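Local coordinates for glyoxalase-related enzyme, AraC type (Clostridium phytofermentans, PDB 3BT3) that is of unknown function but, as a glyoxalase-related member of the VOC superfamily from an AraC-type regulator, probably binds a small ligand, at the interface of chains A and B. Sequence-based numbering; all coordinates share one arbitrary frame. Chains: chain A/B, Glyoxalase-related enzyme, AraC type.

Contact 1: the interface of chains A and B. Residues chain A 23-24, 26, 82, 84; chain B 92-95, 140.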
# COMPACT_ATOMS: atom_id res chain seq x y z
N ASN A 23 2.90 1.96 7.15
CA ASN A 23 2.06 1.11 6.34
C ASN A 23 2.27 1.35 4.86
O ASN A 23 1.38 1.84 4.18
CB ASN A 23 0.58 1.31 6.68
CG ASN A 23 -0.32 0.37 5.92
OD1 ASN A 23 0.01 -0.80 5.74
ND2 ASN A 23 -1.48 0.86 5.49
N GLY A 24 3.45 0.99 4.36
CA GLY A 24 3.73 1.17 2.95
C GLY A 24 3.13 0.03 2.14
O GLY A 24 3.08 -1.10 2.62
N VAL A 26 2.44 -3.03 -0.59
CA VAL A 26 3.24 -4.19 -0.97
C VAL A 26 3.28 -4.36 -2.48
O VAL A 26 2.33 -3.99 -3.18
CB VAL A 26 2.71 -5.48 -0.36
CG1 VAL A 26 2.87 -5.43 1.15
CG2 VAL A 26 1.25 -5.69 -0.77
N HIS A 82 7.11 -1.95 -0.59
CA HIS A 82 7.92 -3.02 -0.03
C HIS A 82 7.94 -4.01 -1.19
O HIS A 82 6.90 -4.26 -1.79
CB HIS A 82 7.25 -3.69 1.17
CG HIS A 82 7.27 -2.87 2.41
ND1 HIS A 82 6.14 -2.23 2.91
CD2 HIS A 82 8.27 -2.58 3.28
CE1 HIS A 82 6.46 -1.59 4.02
NE2 HIS A 82 7.74 -1.79 4.27
N PHE A 84 8.64 -7.89 -2.46
CA PHE A 84 8.75 -9.29 -2.06
C PHE A 84 8.82 -10.17 -3.31
O PHE A 84 8.27 -9.82 -4.35
CB PHE A 84 7.51 -9.71 -1.25
CG PHE A 84 7.33 -8.95 0.02
CD1 PHE A 84 8.08 -9.25 1.16
CD2 PHE A 84 6.41 -7.91 0.09
CE1 PHE A 84 7.92 -8.53 2.34
CE2 PHE A 84 6.24 -7.18 1.27
CZ PHE A 84 7.00 -7.49 2.40
N VAL B 92 -1.00 -11.84 0.57
CA VAL B 92 -0.66 -10.71 1.42
C VAL B 92 -1.14 -9.38 0.84
O VAL B 92 -0.80 -9.04 -0.30
CB VAL B 92 0.87 -10.64 1.62
CG1 VAL B 92 1.26 -9.34 2.29
CG2 VAL B 92 1.33 -11.84 2.45
N ALA B 93 -1.91 -8.63 1.62
CA ALA B 93 -2.42 -7.33 1.19
C ALA B 93 -1.78 -6.18 1.97
O ALA B 93 -1.84 -5.03 1.54
CB ALA B 93 -3.93 -7.28 1.36
N GLY B 94 -1.18 -6.49 3.11
CA GLY B 94 -0.54 -5.46 3.91
C GLY B 94 0.66 -5.91 4.73
O GLY B 94 0.73 -7.06 5.16
N PHE B 95 1.58 -4.99 4.94
CA PHE B 95 2.81 -5.21 5.70
C PHE B 95 2.99 -3.95 6.54
O PHE B 95 3.55 -2.96 6.05
CB PHE B 95 3.98 -5.38 4.74
CG PHE B 95 5.28 -5.74 5.42
CD1 PHE B 95 5.41 -6.93 6.13
CD2 PHE B 95 6.40 -4.93 5.27
CE1 PHE B 95 6.63 -7.31 6.69
CE2 PHE B 95 7.63 -5.30 5.83
CZ PHE B 95 7.74 -6.49 6.54
N ARG B 140 -0.06 -8.50 7.30
CA ARG B 140 1.08 -8.82 8.14
C ARG B 140 1.43 -7.64 9.04
O ARG B 140 1.61 -6.53 8.56
CB ARG B 140 2.29 -9.16 7.28
CG ARG B 140 2.05 -10.31 6.32
CD ARG B 140 3.32 -10.58 5.53
NE ARG B 140 4.46 -10.84 6.40
CZ ARG B 140 5.72 -10.86 6.00
NH1 ARG B 140 6.02 -10.64 4.73
NH2 ARG B 140 6.69 -11.10 6.87
O HOH W 1 1.09 -2.71 3.82

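Contact 2: the interface of chains A and B. Residues chain A 17-21; chain B 65, 97-99.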
# COMPACT_ATOMS: atom_id res chain seq x y z
N GLY A 17 -4.28 -0.11 22.77
CA GLY A 17 -3.04 -0.75 23.14
C GLY A 17 -2.02 -0.80 22.02
O GLY A 17 -0.89 -1.23 22.25
N TYR A 18 -2.40 -0.39 20.81
CA TYR A 18 -1.45 -0.43 19.70
C TYR A 18 -1.67 0.64 18.63
O TYR A 18 -2.80 1.04 18.35
CB TYR A 18 -1.48 -1.82 19.06
CG TYR A 18 -2.52 -1.97 17.99
CD1 TYR A 18 -2.25 -1.59 16.67
CD2 TYR A 18 -3.79 -2.48 18.28
CE1 TYR A 18 -3.20 -1.71 15.68
CE2 TYR A 18 -4.75 -2.61 17.29
CZ TYR A 18 -4.46 -2.22 15.99
OH TYR A 18 -5.41 -2.31 15.01
N VAL A 19 -0.58 1.07 18.00
CA VAL A 19 -0.64 2.08 16.96
C VAL A 19 0.09 1.62 15.71
O VAL A 19 1.07 0.89 15.80
CB VAL A 19 0.03 3.41 17.40
CG1 VAL A 19 -0.62 3.92 18.67
CG2 VAL A 19 1.52 3.20 17.60
N VAL A 20 -0.39 2.06 14.56
CA VAL A 20 0.26 1.70 13.31
C VAL A 20 1.32 2.75 13.05
O VAL A 20 1.02 3.92 12.85
CB VAL A 20 -0.75 1.67 12.14
CG1 VAL A 20 -0.01 1.42 10.82
CG2 VAL A 20 -1.79 0.60 12.37
N ARG A 21 2.58 2.34 13.07
CA ARG A 21 3.68 3.27 12.84
C ARG A 21 3.91 3.51 11.36
O ARG A 21 4.09 4.65 10.93
CB ARG A 21 4.95 2.74 13.49
CG ARG A 21 5.56 3.67 14.52
CD ARG A 21 4.52 4.20 15.50
NE ARG A 21 5.11 4.91 16.63
CZ ARG A 21 4.42 5.63 17.51
NH1 ARG A 21 3.10 5.76 17.38
NH2 ARG A 21 5.04 6.22 18.52
N ASP B 65 -6.27 3.57 10.86
CA ASP B 65 -6.23 3.19 12.26
C ASP B 65 -6.44 4.37 13.21
O ASP B 65 -6.78 4.17 14.36
CB ASP B 65 -4.92 2.47 12.58
CG ASP B 65 -3.84 3.40 13.08
OD1 ASP B 65 -3.23 4.10 12.24
OD2 ASP B 65 -3.62 3.44 14.31
N MET B 97 4.23 -1.89 10.18
CA MET B 97 5.09 -1.83 11.36
C MET B 97 4.20 -1.25 12.46
O MET B 97 3.50 -0.26 12.23
CB MET B 97 6.29 -0.91 11.14
CG MET B 97 7.23 -0.81 12.36
SD MET B 97 8.45 0.55 12.32
CE MET B 97 9.41 0.10 10.89
N ILE B 98 4.19 -1.84 13.64
CA ILE B 98 3.37 -1.32 14.73
C ILE B 98 4.04 -1.36 16.10
O ILE B 98 5.12 -1.93 16.26
CB ILE B 98 2.05 -2.11 14.86
CG1 ILE B 98 2.35 -3.55 15.26
CG2 ILE B 98 1.27 -2.08 13.56
CD1 ILE B 98 1.11 -4.36 15.59
N GLU B 99 3.39 -0.73 17.07
CA GLU B 99 3.87 -0.72 18.45
C GLU B 99 2.73 -1.28 19.28
O GLU B 99 1.60 -0.79 19.22
CB GLU B 99 4.21 0.69 18.91
CG GLU B 99 5.48 1.24 18.27
CD GLU B 99 5.66 2.73 18.52
OE1 GLU B 99 6.62 3.32 17.96
OE2 GLU B 99 4.84 3.32 19.26

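Contact 3: the interface of chains A and B. Residues chain A 25, 45, 79-81, 95-97; chain B 20, 22-24.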
# COMPACT_ATOMS: atom_id res chain seq x y z
N PRO A 25 2.64 0.30 0.93
CA PRO A 25 2.04 -0.73 0.07
C PRO A 25 3.00 -1.86 -0.30
O PRO A 25 4.22 -1.67 -0.30
CB PRO A 25 1.58 0.06 -1.15
CG PRO A 25 2.47 1.26 -1.17
CD PRO A 25 2.57 1.63 0.28
N TRP A 45 12.83 7.06 -9.11
CA TRP A 45 12.83 6.70 -7.69
C TRP A 45 14.16 6.06 -7.28
O TRP A 45 15.07 5.92 -8.10
CB TRP A 45 11.70 5.70 -7.42
CG TRP A 45 10.33 6.29 -7.44
CD1 TRP A 45 9.89 7.32 -8.22
CD2 TRP A 45 9.19 5.83 -6.71
NE1 TRP A 45 8.55 7.53 -8.02
CE2 TRP A 45 8.09 6.63 -7.09
CE3 TRP A 45 8.99 4.82 -5.76
CZ2 TRP A 45 6.81 6.44 -6.57
CZ3 TRP A 45 7.72 4.63 -5.24
CH2 TRP A 45 6.65 5.44 -5.64
N ARG A 79 7.00 5.60 2.90
CA ARG A 79 5.85 5.69 2.01
C ARG A 79 6.12 5.14 0.61
O ARG A 79 5.49 5.57 -0.36
CB ARG A 79 5.37 7.13 1.91
CG ARG A 79 6.32 8.06 1.20
CD ARG A 79 5.55 9.22 0.60
NE ARG A 79 4.75 9.89 1.62
CZ ARG A 79 5.12 11.00 2.24
NH1 ARG A 79 6.28 11.58 1.96
NH2 ARG A 79 4.33 11.53 3.17
N GLY A 80 7.07 4.22 0.49
CA GLY A 80 7.35 3.64 -0.81
C GLY A 80 6.67 2.29 -0.94
O GLY A 80 5.63 2.06 -0.33
N PHE A 81 7.25 1.40 -1.73
CA PHE A 81 6.70 0.05 -1.89
C PHE A 81 7.66 -0.96 -1.28
O PHE A 81 8.87 -0.84 -1.41
CB PHE A 81 6.52 -0.30 -3.37
CG PHE A 81 5.37 0.39 -4.04
CD1 PHE A 81 4.08 -0.13 -3.95
CD2 PHE A 81 5.57 1.57 -4.75
CE1 PHE A 81 3.01 0.51 -4.57
CE2 PHE A 81 4.51 2.22 -5.38
CZ PHE A 81 3.22 1.69 -5.29
N PHE A 95 -2.04 3.56 -5.82
CA PHE A 95 -2.98 4.65 -5.99
C PHE A 95 -2.40 5.82 -5.22
O PHE A 95 -2.72 6.03 -4.06
CB PHE A 95 -4.33 4.25 -5.38
CG PHE A 95 -5.39 5.29 -5.52
CD1 PHE A 95 -5.77 5.76 -6.78
CD2 PHE A 95 -6.03 5.80 -4.39
CE1 PHE A 95 -6.77 6.72 -6.91
CE2 PHE A 95 -7.04 6.76 -4.52
CZ PHE A 95 -7.41 7.22 -5.79
N MET A 96 -1.54 6.60 -5.87
CA MET A 96 -0.90 7.70 -5.16
C MET A 96 -1.15 9.12 -5.63
O MET A 96 -1.19 9.41 -6.83
CB MET A 96 0.61 7.41 -5.03
CG MET A 96 1.40 7.16 -6.31
SD MET A 96 3.10 6.45 -6.01
CE MET A 96 2.86 4.85 -6.59
N MET A 97 -1.34 10.00 -4.66
CA MET A 97 -1.58 11.41 -4.90
C MET A 97 -0.23 12.09 -5.13
O MET A 97 0.69 11.93 -4.32
CB MET A 97 -2.28 12.04 -3.69
CG MET A 97 -2.69 13.52 -3.86
SD MET A 97 -3.02 14.38 -2.29
CE MET A 97 -4.55 13.62 -1.78
N VAL B 20 5.75 12.74 -4.55
CA VAL B 20 4.65 11.91 -4.07
C VAL B 20 4.14 12.49 -2.76
O VAL B 20 4.90 12.67 -1.82
CB VAL B 20 5.12 10.46 -3.83
CG1 VAL B 20 4.03 9.67 -3.11
CG2 VAL B 20 5.46 9.80 -5.14
N GLU B 22 1.06 11.30 -1.16
CA GLU B 22 0.53 10.18 -0.41
C GLU B 22 0.61 8.91 -1.23
O GLU B 22 0.46 8.95 -2.46
CB GLU B 22 -0.93 10.44 -0.03
CG GLU B 22 -1.10 11.29 1.20
CD GLU B 22 -2.42 12.04 1.22
OE1 GLU B 22 -3.48 11.41 0.98
OE2 GLU B 22 -2.38 13.26 1.49
N ASN B 23 0.85 7.79 -0.56
CA ASN B 23 0.93 6.51 -1.23
C ASN B 23 0.41 5.40 -0.34
O ASN B 23 1.14 4.49 0.04
CB ASN B 23 2.38 6.24 -1.66
CG ASN B 23 2.53 4.91 -2.40
OD1 ASN B 23 1.69 4.54 -3.22
ND2 ASN B 23 3.61 4.20 -2.12
N GLY B 24 -0.88 5.47 -0.01
CA GLY B 24 -1.50 4.45 0.81
C GLY B 24 -1.84 3.17 0.05
O GLY B 24 -2.23 3.24 -1.13
O HOH W 2 -0.83 3.14 -3.32

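Contact 1: the interface of chains A and B
B:Phe95 is the aromatic centre of this patch of the interface, meeting two rings of chain A on adjoining sides. Its CG stands anti to the backbone N (chi1 -175°), which carries the ring off strand 92-99 toward A:His82 and A:Phe84 of strand 81-85. The edge of B:Phe95 meets the imidazole face: CD2 sits over the centre of the A:His82 ring, 3.6 Å from CE1, with the planes 84° apart. A:Phe84 works the other way round, its tip CZ standing over the centre of a B:Phe95 face at 3.9 Å from CG. A flat, apolar phenyl suits this place because both its rim and its face can be used. A:Val26 completes the tight part, its CG1 methyl 3.8 Å from CB of B:Phe95, while CG2 reaches toward the carbonyls of B:Val92 and B:Ala93. Within chain B, CE1 of B:Phe95 lies over the guanidinium face of B:Arg140, whose NH1 meets A:Phe84 CE1 across the interface, tip to tip, 3.7 Å apart.

The polar side is looser and bridged by water; direct N or O pairing between the chains is absent. A:His82 ND1 gives a long hydrogen bond (3.3 Å) to A:Gly24 O, which lies in the imidazole plane; the donor stands above the carbonyl plane, and the bond may help fix the ring's rotation. A water meets A:Gly24 O at 2.8 Å. It also touches the side-chain amide oxygen OD1 of A:Asn23. Its contact with B:Phe95 N, 2.6 Å long, is almost straight (173° at H).

Contact 2: the interface of chains A and B
A:Arg21 and B:Glu99 bring opposite charges together where a strand of each chain pairs, and their side chains cross obliquely. The salt bridge runs from A:Arg21 NE to B:Glu99 OE1 at 2.6 Å, but the N-H points elsewhere; the attraction is probably electrostatic, and its exact placing is doubtful. B:Glu99 is extended beyond CG and reaches across to the arginine, whose chain bends at chi2 (47°) to bring NE and CZ against the carboxylate, the guanidinium plane turned 58° from it.

At A:Val20 it is a methyl that comes against a carboxylate. CG2, anti to the carbonyl carbon, rests 3.5 Å from CG of B:Asp65, an apolar branch against a flat polar group. On the neighbouring residue A:Val19, CG2 packs 3.9 Å from CB of B:Glu99. Beta-branched valine suits a paired strand, since its methyls pack while the backbone stays extended. CG2 of B:Ile98 lies 3.9 Å from A:Val20 CA.

Strand 19-22 of chain A runs antiparallel to strand 92-99 of chain B. A:Val19 and B:Glu99 exchange backbone bonds, each 3.1 Å between N of one and O of the other, and A:Arg21 N donates to B:Met97 O at 2.9 Å.

Contact 3: the interface of chains A and B
Strand 19-22 of chain B meets strand 92-99 of chain A in an antiparallel bridge, where B:Glu22 N donates to A:Met97 O at 3.2 Å and the return bond, from A:Met97 N to B:Glu22 O, is weak. Beyond the bridge B:Asn23 pushes its amide into chain A, CG anti to the backbone N (chi1 -179°). Its ND2 donates a nearly straight hydrogen bond to A:Arg79 O at 2.9 Å, arriving from above the carbonyl plane, though the oxygen lies in the amide's own plane. Asparagine suits this place because one small group can both donate and accept: OD1 meets the symmetry counterpart of the water of contact 1.

Apolar groups surround the amide. A:Phe81 turns a face toward it, with ND2 offset toward the rim and the planes 64° apart, and A:Pro25 CG lies 3.9 Å from CG of B:Asn23. A:Met96 runs alongside, pointing the same way, its flexible chain bent at chi3 (109°) and its CE 3.6 Å from OD1. B:Val20 crosses A:Trp45 at about a right angle, CG2 lying 3.9 Å from CZ2 of the indole's six-membered ring, a branched aliphatic group suiting a broad aromatic one. By inserting a polar side chain among apolar ones, the site may help set the register of the two subunits and probably helps hold the pair of chains together.

Contacts 1 and 3 have C-alpha centres about 12 Å apart, contacts 1 and 2 about 15 Å, and contacts 2 and 3 about 19 Å. Strand 92-99 enters all three; strand 19-22 serves contacts 2 and 3, while loop residues 23-24 and strand 81-85 serve contacts 1 and 3. Phe95 and Asn23 recur in contacts 1 and 3, and Met97 and Val20 in contacts 2 and 3, with the chains exchanged. Contacts 2 and 3 show successive parts of one strand pairing, apparently bulged near Arg21, which the two-fold symmetry makes twice. Such a dimer is plausible for a VOC protein, though the structure alone does not prove it biological.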